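Local atomic coordinates of acetolactate synthase isozyme 1 large subunit (PDB entry 6LPI), a protein that belongs to the family of thiamine diphosphate-dependent enzymes and binds thiamine diphosphate, a magnesium ion and flavin-adenine dinucleotide. Residues P226-E231 against V330-I335; L247-K252 against N405-W410. All coordinates share one frame; numbering follows the deposited sequence.

Overall arrangement
Contact 1 joins two helices, 226-235 and 327-334, within the central domain, whereas contact 2 ties a loop of that domain to a loop of the C-terminal thiamine diphosphate-binding domain. Their centres are about 16 Å apart, and helix 226-235 bridges them. Pro-226 at its start packs on Pro-407, with 3.5 Å between Pro-226 CG and Pro-407 CG, and also touches Met-249, while Arg-230 lies against Leu-250 and Pro-251. Both contacts lie near flavin-adenine dinucleotide: the side chain of Leu-331 is about 9 Å from it and that of Leu-247 about 7 Å. The thiamine diphosphate is farther off, about 12 Å from the side chain of Trp-410.

Contact 1 of 2, residues P226-E231 against V330-I335; sequences PARVRE and VLAQLI
Arg-228 is the first residue of helix 226-231 to meet 330-335, and it spreads over three partners. Its CB sits 4.0 Å from Leu-331 CB, while its carbonyl O approaches Ile-335 CD1. With chi1 -65° placing CG beside the backbone N, the chain runs on to Ala-332, whose CB lies 3.1 Å above the guanidinium plane, offset toward the rim between NE and NH2, away from NH1. Arg-228 NH1 also forms a long, weak ion pair with Asp-328. Val-229 points its CB away from the other helix, yet its CG2 branch meets Leu-331 CD1 at 3.6 Å, the two side chains crossing obliquely. At Glu-231 CG is anti to the backbone N (chi1 -176°), and the extended chain passes Ile-335, with OE1 3.8 Å from Ile-335 CD1 and OE2 by CG2. The axes of 226-231 and 330-334 approach to 9.8 Å, with 40° between their N-to-C directions; in the Rossmann-like central domain each helix follows a strand of the parallel six-stranded sheet. No hydrogen bond links the segments; the interface rests on van der Waals contact, apolar at Val-229 and Leu-331, with the methyls of Ala-332 and Ile-335 set against the flat polar ends of Arg-228 and Glu-231.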
ATOM      1  N   PRO B 226      -1.535 -17.110   4.023  1.00 58.25           N
ATOM      2  CA  PRO B 226      -0.693 -17.920   3.129  1.00 54.28           C
ATOM      3  C   PRO B 226      -1.053 -19.385   3.178  1.00 54.96           C
ATOM      4  O   PRO B 226      -0.993 -20.079   2.151  1.00 51.97           O
ATOM      5  CB  PRO B 226       0.721 -17.664   3.664  1.00 59.90           C
ATOM      6  CG  PRO B 226       0.550 -16.646   4.814  1.00 52.89           C
ATOM      7  CD  PRO B 226      -0.834 -16.801   5.278  1.00 52.64           C
ATOM      8  N   ALA B 227      -1.381 -19.877   4.377  1.00 55.24           N
ATOM      9  CA  ALA B 227      -1.760 -21.272   4.560  1.00 60.13           C
ATOM     10  C   ALA B 227      -2.940 -21.640   3.671  1.00 62.16           C
ATOM     11  O   ALA B 227      -2.863 -22.572   2.866  1.00 66.09           O
ATOM     12  CB  ALA B 227      -2.094 -21.539   6.026  1.00 59.94           C
ATOM     13  N   ARG B 228      -4.048 -20.914   3.789  1.00 60.73           N
ATOM     14  CA  ARG B 228      -5.228 -21.365   3.064  1.00 58.71           C
ATOM     15  C   ARG B 228      -5.132 -21.041   1.580  1.00 58.02           C
ATOM     16  O   ARG B 228      -5.693 -21.771   0.759  1.00 59.17           O
ATOM     17  CB  ARG B 228      -6.492 -20.752   3.665  1.00 55.45           C
ATOM     18  CG  ARG B 228      -6.768 -21.197   5.082  1.00 58.38           C
ATOM     19  CD  ARG B 228      -8.104 -20.697   5.550  1.00 60.03           C
ATOM     20  NE  ARG B 228      -8.853 -21.722   6.252  1.00 66.88           N
ATOM     21  CZ  ARG B 228      -8.879 -21.803   7.572  1.00 67.41           C
ATOM     22  NH1 ARG B 228      -8.199 -20.913   8.272  1.00 60.74           N
ATOM     23  NH2 ARG B 228      -9.576 -22.755   8.185  1.00 76.82           N
ATOM     24  N   VAL B 229      -4.394 -19.994   1.210  1.00 56.51           N
ATOM     25  CA  VAL B 229      -4.214 -19.713  -0.209  1.00 55.36           C
ATOM     26  C   VAL B 229      -3.378 -20.805  -0.855  1.00 57.50           C
ATOM     27  O   VAL B 229      -3.718 -21.307  -1.930  1.00 57.90           O
ATOM     28  CB  VAL B 229      -3.565 -18.332  -0.404  1.00 55.17           C
ATOM     29  CG1 VAL B 229      -2.810 -18.273  -1.727  1.00 54.14           C
ATOM     30  CG2 VAL B 229      -4.599 -17.243  -0.333  1.00 56.32           C
ATOM     31  N   ARG B 230      -2.302 -21.227  -0.181  1.00 63.91           N
ATOM     32  CA  ARG B 230      -1.514 -22.359  -0.656  1.00 67.38           C
ATOM     33  C   ARG B 230      -2.359 -23.625  -0.724  1.00 63.20           C
ATOM     34  O   ARG B 230      -2.356 -24.333  -1.738  1.00 57.50           O
ATOM     35  CB  ARG B 230      -0.306 -22.567   0.268  1.00 73.84           C
ATOM     36  CG  ARG B 230       0.767 -23.493  -0.290  1.00 79.95           C
ATOM     37  CD  ARG B 230       1.839 -23.841   0.744  1.00 80.76           C
ATOM     38  NE  ARG B 230       2.941 -24.620   0.162  1.00 82.71           N
ATOM     39  CZ  ARG B 230       4.160 -24.153  -0.101  1.00 75.79           C
ATOM     40  NH1 ARG B 230       4.470 -22.887   0.173  1.00 72.72           N
ATOM     41  NH2 ARG B 230       5.068 -24.959  -0.638  1.00 65.70           N
ATOM     42  N   GLU B 231      -3.132 -23.891   0.330  1.00 64.64           N
ATOM     43  CA  GLU B 231      -3.965 -25.086   0.367  1.00 62.17           C
ATOM     44  C   GLU B 231      -4.909 -25.111  -0.817  1.00 60.48           C
ATOM     45  O   GLU B 231      -5.018 -26.123  -1.511  1.00 60.01           O
ATOM     46  CB  GLU B 231      -4.733 -25.142   1.684  1.00 66.69           C
ATOM     47  CG  GLU B 231      -5.558 -26.390   1.879  1.00 78.02           C
ATOM     48  CD  GLU B 231      -6.257 -26.406   3.231  1.00 93.97           C
ATOM     49  OE1 GLU B 231      -6.290 -25.354   3.904  1.00 97.49           O
ATOM     50  OE2 GLU B 231      -6.742 -27.479   3.643  1.00102.07           O
ATOM     51  N   VAL B 330     -13.399 -16.673   3.868  1.00 57.01           N
ATOM     52  CA  VAL B 330     -14.008 -17.254   2.681  1.00 55.97           C
ATOM     53  C   VAL B 330     -13.336 -18.582   2.354  1.00 59.18           C
ATOM     54  O   VAL B 330     -13.990 -19.626   2.291  1.00 60.53           O
ATOM     55  CB  VAL B 330     -13.909 -16.271   1.501  1.00 50.02           C
ATOM     56  CG1 VAL B 330     -14.072 -16.998   0.168  1.00 44.45           C
ATOM     57  CG2 VAL B 330     -14.893 -15.129   1.654  1.00 45.40           C
ATOM     58  N   LEU B 331     -12.006 -18.571   2.228  1.00 53.31           N
ATOM     59  CA  LEU B 331     -11.254 -19.775   1.882  1.00 55.89           C
ATOM     60  C   LEU B 331     -11.469 -20.888   2.903  1.00 58.24           C
ATOM     61  O   LEU B 331     -11.453 -22.074   2.553  1.00 52.95           O
ATOM     62  CB  LEU B 331      -9.773 -19.416   1.807  1.00 53.92           C
ATOM     63  CG  LEU B 331      -9.394 -18.485   0.659  1.00 49.60           C
ATOM     64  CD1 LEU B 331      -7.902 -18.399   0.525  1.00 53.61           C
ATOM     65  CD2 LEU B 331      -9.993 -18.992  -0.634  1.00 50.19           C
ATOM     66  N   ALA B 332     -11.641 -20.526   4.171  1.00 51.99           N
ATOM     67  CA  ALA B 332     -12.059 -21.502   5.164  1.00 60.25           C
ATOM     68  C   ALA B 332     -13.402 -22.104   4.785  1.00 60.77           C
ATOM     69  O   ALA B 332     -13.576 -23.324   4.796  1.00 62.78           O
ATOM     70  CB  ALA B 332     -12.106 -20.866   6.551  1.00 62.84           C
ATOM     71  N   GLN B 333     -14.350 -21.276   4.372  1.00 72.48           N
ATOM     72  CA  GLN B 333     -15.630 -21.894   4.064  1.00 82.86           C
ATOM     73  C   GLN B 333     -15.669 -22.498   2.659  1.00 84.86           C
ATOM     74  O   GLN B 333     -16.647 -23.169   2.316  1.00 88.24           O
ATOM     75  CB  GLN B 333     -16.723 -20.849   4.270  1.00 87.28           C
ATOM     76  CG  GLN B 333     -17.419 -20.945   5.629  1.00 96.85           C
ATOM     77  CD  GLN B 333     -18.540 -19.926   5.767  1.00107.53           C
ATOM     78  OE1 GLN B 333     -19.538 -19.960   5.053  1.00113.25           O
ATOM     79  NE2 GLN B 333     -18.368 -19.001   6.714  1.00107.21           N
ATOM     80  N   LEU B 334     -14.623 -22.318   1.852  1.00 79.92           N
ATOM     81  CA  LEU B 334     -14.639 -22.729   0.453  1.00 72.64           C
ATOM     82  C   LEU B 334     -13.777 -23.934   0.134  1.00 77.11           C
ATOM     83  O   LEU B 334     -14.194 -24.780  -0.662  1.00 78.39           O
ATOM     84  CB  LEU B 334     -14.182 -21.575  -0.449  1.00 60.78           C
ATOM     85  CG  LEU B 334     -14.085 -21.907  -1.949  1.00 53.71           C
ATOM     86  CD1 LEU B 334     -15.465 -22.109  -2.580  1.00 49.07           C
ATOM     87  CD2 LEU B 334     -13.307 -20.844  -2.725  1.00 46.54           C
ATOM     88  N   ILE B 335     -12.594 -24.054   0.740  1.00 76.21           N
ATOM     89  CA  ILE B 335     -11.693 -25.151   0.378  1.00 70.33           C
ATOM     90  C   ILE B 335     -12.343 -26.517   0.532  1.00 68.34           C
ATOM     91  O   ILE B 335     -12.203 -27.343  -0.381  1.00 68.37           O
ATOM     92  CB  ILE B 335     -10.368 -25.022   1.140  1.00 56.92           C
ATOM     93  CG1 ILE B 335      -9.587 -23.824   0.611  1.00 64.15           C
ATOM     94  CG2 ILE B 335      -9.541 -26.246   0.925  1.00 59.08           C
ATOM     95  CD1 ILE B 335      -8.509 -23.353   1.531  1.00 65.38           C
TER

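Contact 2 of 2, residues L247-K252 against N405-W410; sequences LGMLPK and NRPRQW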
ATOM      1  N   LEU B 247       3.981 -10.990  -4.365  1.00 55.23           N
ATOM      2  CA  LEU B 247       5.155 -11.835  -4.489  1.00 51.24           C
ATOM      3  C   LEU B 247       5.484 -12.489  -3.152  1.00 52.64           C
ATOM      4  O   LEU B 247       5.423 -11.849  -2.094  1.00 50.17           O
ATOM      5  CB  LEU B 247       6.340 -11.007  -4.961  1.00 54.97           C
ATOM      6  CG  LEU B 247       6.119 -10.242  -6.272  1.00 56.65           C
ATOM      7  CD1 LEU B 247       7.473  -9.714  -6.778  1.00 64.73           C
ATOM      8  CD2 LEU B 247       5.338 -11.046  -7.376  1.00 43.80           C
ATOM      9  N   GLY B 248       5.842 -13.776  -3.207  1.00 52.54           N
ATOM     10  CA  GLY B 248       6.081 -14.556  -2.015  1.00 53.65           C
ATOM     11  C   GLY B 248       4.880 -15.311  -1.485  1.00 57.08           C
ATOM     12  O   GLY B 248       5.063 -16.234  -0.677  1.00 64.88           O
ATOM     13  N   MET B 249       3.662 -14.978  -1.936  1.00 52.94           N
ATOM     14  CA  MET B 249       2.485 -15.724  -1.502  1.00 45.06           C
ATOM     15  C   MET B 249       2.551 -17.186  -1.948  1.00 58.84           C
ATOM     16  O   MET B 249       1.902 -18.046  -1.342  1.00 58.22           O
ATOM     17  CB  MET B 249       1.222 -15.042  -2.008  1.00 45.40           C
ATOM     18  CG  MET B 249       0.824 -13.750  -1.257  1.00 54.16           C
ATOM     19  SD  MET B 249       0.848 -13.750   0.556  1.00 64.87           S
ATOM     20  CE  MET B 249      -0.136 -15.198   0.925  1.00 66.96           C
ATOM     21  N   LEU B 250       3.348 -17.485  -2.973  1.00 62.13           N
ATOM     22  CA  LEU B 250       3.821 -18.828  -3.259  1.00 62.16           C
ATOM     23  C   LEU B 250       5.310 -18.746  -3.553  1.00 70.75           C
ATOM     24  O   LEU B 250       5.763 -17.770  -4.167  1.00 77.76           O
ATOM     25  CB  LEU B 250       3.135 -19.470  -4.475  1.00 55.90           C
ATOM     26  CG  LEU B 250       1.745 -20.090  -4.420  1.00 59.62           C
ATOM     27  CD1 LEU B 250       1.535 -20.829  -5.711  1.00 47.04           C
ATOM     28  CD2 LEU B 250       1.612 -21.060  -3.264  1.00 64.20           C
ATOM     29  N   PRO B 251       6.096 -19.732  -3.118  1.00 65.68           N
ATOM     30  CA  PRO B 251       7.547 -19.632  -3.300  1.00 63.41           C
ATOM     31  C   PRO B 251       7.841 -19.589  -4.788  1.00 63.77           C
ATOM     32  O   PRO B 251       7.135 -20.207  -5.587  1.00 53.11           O
ATOM     33  CB  PRO B 251       8.090 -20.897  -2.631  1.00 57.95           C
ATOM     34  CG  PRO B 251       6.894 -21.749  -2.340  1.00 57.89           C
ATOM     35  CD  PRO B 251       5.738 -20.828  -2.205  1.00 62.61           C
ATOM     36  N   LYS B 252       8.888 -18.845  -5.153  1.00 60.22           N
ATOM     37  CA  LYS B 252       9.094 -18.518  -6.560  1.00 55.46           C
ATOM     38  C   LYS B 252       9.054 -19.747  -7.458  1.00 59.51           C
ATOM     39  O   LYS B 252       8.445 -19.713  -8.531  1.00 67.20           O
ATOM     40  CB  LYS B 252      10.403 -17.771  -6.760  1.00 54.04           C
ATOM     41  CG  LYS B 252      10.565 -17.477  -8.238  1.00 58.24           C
ATOM     42  CD  LYS B 252      11.954 -17.150  -8.680  1.00 64.21           C
ATOM     43  CE  LYS B 252      11.872 -16.034  -9.698  1.00 53.45           C
ATOM     44  NZ  LYS B 252      11.110 -14.884  -9.118  1.00 61.82           N
ATOM     45  N   ASN B 405       9.993 -15.865  -1.413  1.00 52.80           N
ATOM     46  CA  ASN B 405       9.276 -17.075  -1.047  1.00 56.42           C
ATOM     47  C   ASN B 405       8.499 -17.007   0.255  1.00 57.12           C
ATOM     48  O   ASN B 405       7.940 -18.028   0.659  1.00 64.53           O
ATOM     49  CB  ASN B 405      10.223 -18.278  -0.996  1.00 65.44           C
ATOM     50  CG  ASN B 405      11.152 -18.334  -2.182  1.00 83.41           C
ATOM     51  OD1 ASN B 405      10.700 -18.202  -3.327  1.00 89.60           O
ATOM     52  ND2 ASN B 405      12.429 -18.608  -1.934  1.00 55.90           N
ATOM     53  N   ARG B 406       8.398 -15.846   0.887  1.00 56.13           N
ATOM     54  CA  ARG B 406       7.689 -15.731   2.142  1.00 63.32           C
ATOM     55  C   ARG B 406       6.705 -14.572   2.064  1.00 67.65           C
ATOM     56  O   ARG B 406       6.966 -13.571   1.380  1.00 69.81           O
ATOM     57  CB  ARG B 406       8.638 -15.479   3.335  1.00 72.27           C
ATOM     58  CG  ARG B 406       9.418 -16.682   3.854  1.00 78.42           C
ATOM     59  CD  ARG B 406      10.276 -16.335   5.091  1.00 77.96           C
ATOM     60  NE  ARG B 406      10.921 -15.025   4.991  1.00 73.71           N
ATOM     61  CZ  ARG B 406      10.451 -13.913   5.557  1.00 69.48           C
ATOM     62  NH1 ARG B 406       9.324 -13.952   6.253  1.00 68.40           N
ATOM     63  NH2 ARG B 406      11.095 -12.759   5.414  1.00 66.91           N
ATOM     64  N   PRO B 407       5.562 -14.681   2.735  1.00 64.66           N
ATOM     65  CA  PRO B 407       4.737 -13.489   2.945  1.00 60.42           C
ATOM     66  C   PRO B 407       5.474 -12.486   3.821  1.00 63.84           C
ATOM     67  O   PRO B 407       6.329 -12.842   4.633  1.00 66.80           O
ATOM     68  CB  PRO B 407       3.491 -14.037   3.651  1.00 51.27           C
ATOM     69  CG  PRO B 407       3.463 -15.481   3.280  1.00 52.24           C
ATOM     70  CD  PRO B 407       4.885 -15.912   3.170  1.00 58.00           C
ATOM     71  N   ARG B 408       5.138 -11.215   3.625  1.00 64.69           N
ATOM     72  CA  ARG B 408       5.741 -10.097   4.346  1.00 41.46           C
ATOM     73  C   ARG B 408       7.266 -10.174   4.343  1.00 51.04           C
ATOM     74  O   ARG B 408       7.935  -9.767   5.287  1.00 60.67           O
ATOM     75  CB  ARG B 408       5.173 -10.012   5.759  1.00 42.07           C
ATOM     76  CG  ARG B 408       3.643 -10.084   5.727  1.00 52.18           C
ATOM     77  CD  ARG B 408       2.951  -9.723   7.019  1.00 50.29           C
ATOM     78  NE  ARG B 408       2.756  -8.280   7.023  1.00 58.73           N
ATOM     79  CZ  ARG B 408       1.577  -7.660   7.080  1.00 68.35           C
ATOM     80  NH1 ARG B 408       0.442  -8.351   7.153  1.00 41.55           N
ATOM     81  NH2 ARG B 408       1.535  -6.327   7.069  1.00 65.38           N
ATOM     82  N   GLN B 409       7.822 -10.639   3.231  1.00 54.99           N
ATOM     83  CA  GLN B 409       9.258 -10.583   2.991  1.00 54.56           C
ATOM     84  C   GLN B 409       9.622  -9.509   1.988  1.00 46.18           C
ATOM     85  O   GLN B 409      10.716  -8.947   2.060  1.00 42.01           O
ATOM     86  CB  GLN B 409       9.756 -11.950   2.490  1.00 53.17           C
ATOM     87  CG  GLN B 409      11.069 -11.885   1.770  1.00 53.35           C
ATOM     88  CD  GLN B 409      11.649 -13.239   1.489  1.00 56.67           C
ATOM     89  OE1 GLN B 409      12.730 -13.574   1.983  1.00 56.44           O
ATOM     90  NE2 GLN B 409      10.946 -14.029   0.676  1.00 54.74           N
ATOM     91  N   TRP B 410       8.675  -9.181   1.123  1.00 44.25           N
ATOM     92  CA  TRP B 410       8.827  -8.296  -0.022  1.00 44.94           C
ATOM     93  C   TRP B 410       8.126  -6.977   0.291  1.00 48.81           C
ATOM     94  O   TRP B 410       6.913  -6.956   0.527  1.00 57.47           O
ATOM     95  CB  TRP B 410       8.228  -8.979  -1.248  1.00 45.56           C
ATOM     96  CG  TRP B 410       8.082  -8.203  -2.482  1.00 43.12           C
ATOM     97  CD1 TRP B 410       6.914  -7.883  -3.115  1.00 43.18           C
ATOM     98  CD2 TRP B 410       9.137  -7.691  -3.301  1.00 45.70           C
ATOM     99  NE1 TRP B 410       7.178  -7.190  -4.275  1.00 41.14           N
ATOM    100  CE2 TRP B 410       8.534  -7.051  -4.406  1.00 39.97           C
ATOM    101  CE3 TRP B 410      10.529  -7.681  -3.191  1.00 52.90           C
ATOM    102  CZ2 TRP B 410       9.275  -6.423  -5.398  1.00 45.94           C
ATOM    103  CZ3 TRP B 410      11.262  -7.058  -4.180  1.00 60.60           C
ATOM    104  CH2 TRP B 410      10.632  -6.438  -5.274  1.00 55.70           C
TER
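Leu-247 against Trp-410 and Pro-251 with Lys-252 against Asn-405 mark the two ends of a loop-to-loop contact between domains, partly buried and lacking any helix or strand pairing. The loop 247-252 joins strands 240-242 and 257-260 of the central domain, and 405-410 leads from helix 393-401 into strand 410-411 of the C-terminal domain. At one end Leu-247 and Trp-410 lie side by side, pointing the same way. Leu-247 CD1 stands over one indole face in a CH-pi contact, 3.9 Å from the centroid of the five-membered ring and 28° off its normal, while CB comes to 3.7 Å from Trp-410 CD1. The indole NE1 donates to Leu-244 O, which helps to fix the ring's rotation, and Ala-399 and Thr-398 of helix 393-401 also touch the ring. Gly-248, with a positive phi, turns its carbonyl O to within 3.6 Å of Arg-406 C. In the three-domain fold of thiamine diphosphate-dependent enzymes, the contact thus joins the central, Rossmann-like domain to the C-terminal thiamine diphosphate-binding domain. Farther along, the side chains of Met-249 and Pro-407 cross at about a right angle, Met-249 SD 4.1 Å from Pro-407 CB; the sulfur gets there because the chain bends at chi2. Pro-251 CB then packs on Asn-405 CB at 3.8 Å. The one hydrogen bond between the segments runs from Lys-252 N to Asn-405 OD1, 2.7 Å and nearly straight at 171°, with the donor tilted 22° from the carbonyl plane. Asn-405 ND2 bonds Asp-383 OD1, so both ends of the amide are held, and Lys-252 NZ bonds Tyr-402 O. The Arg-406 guanidinium heads off to Asp-383 O and Ala-385 O.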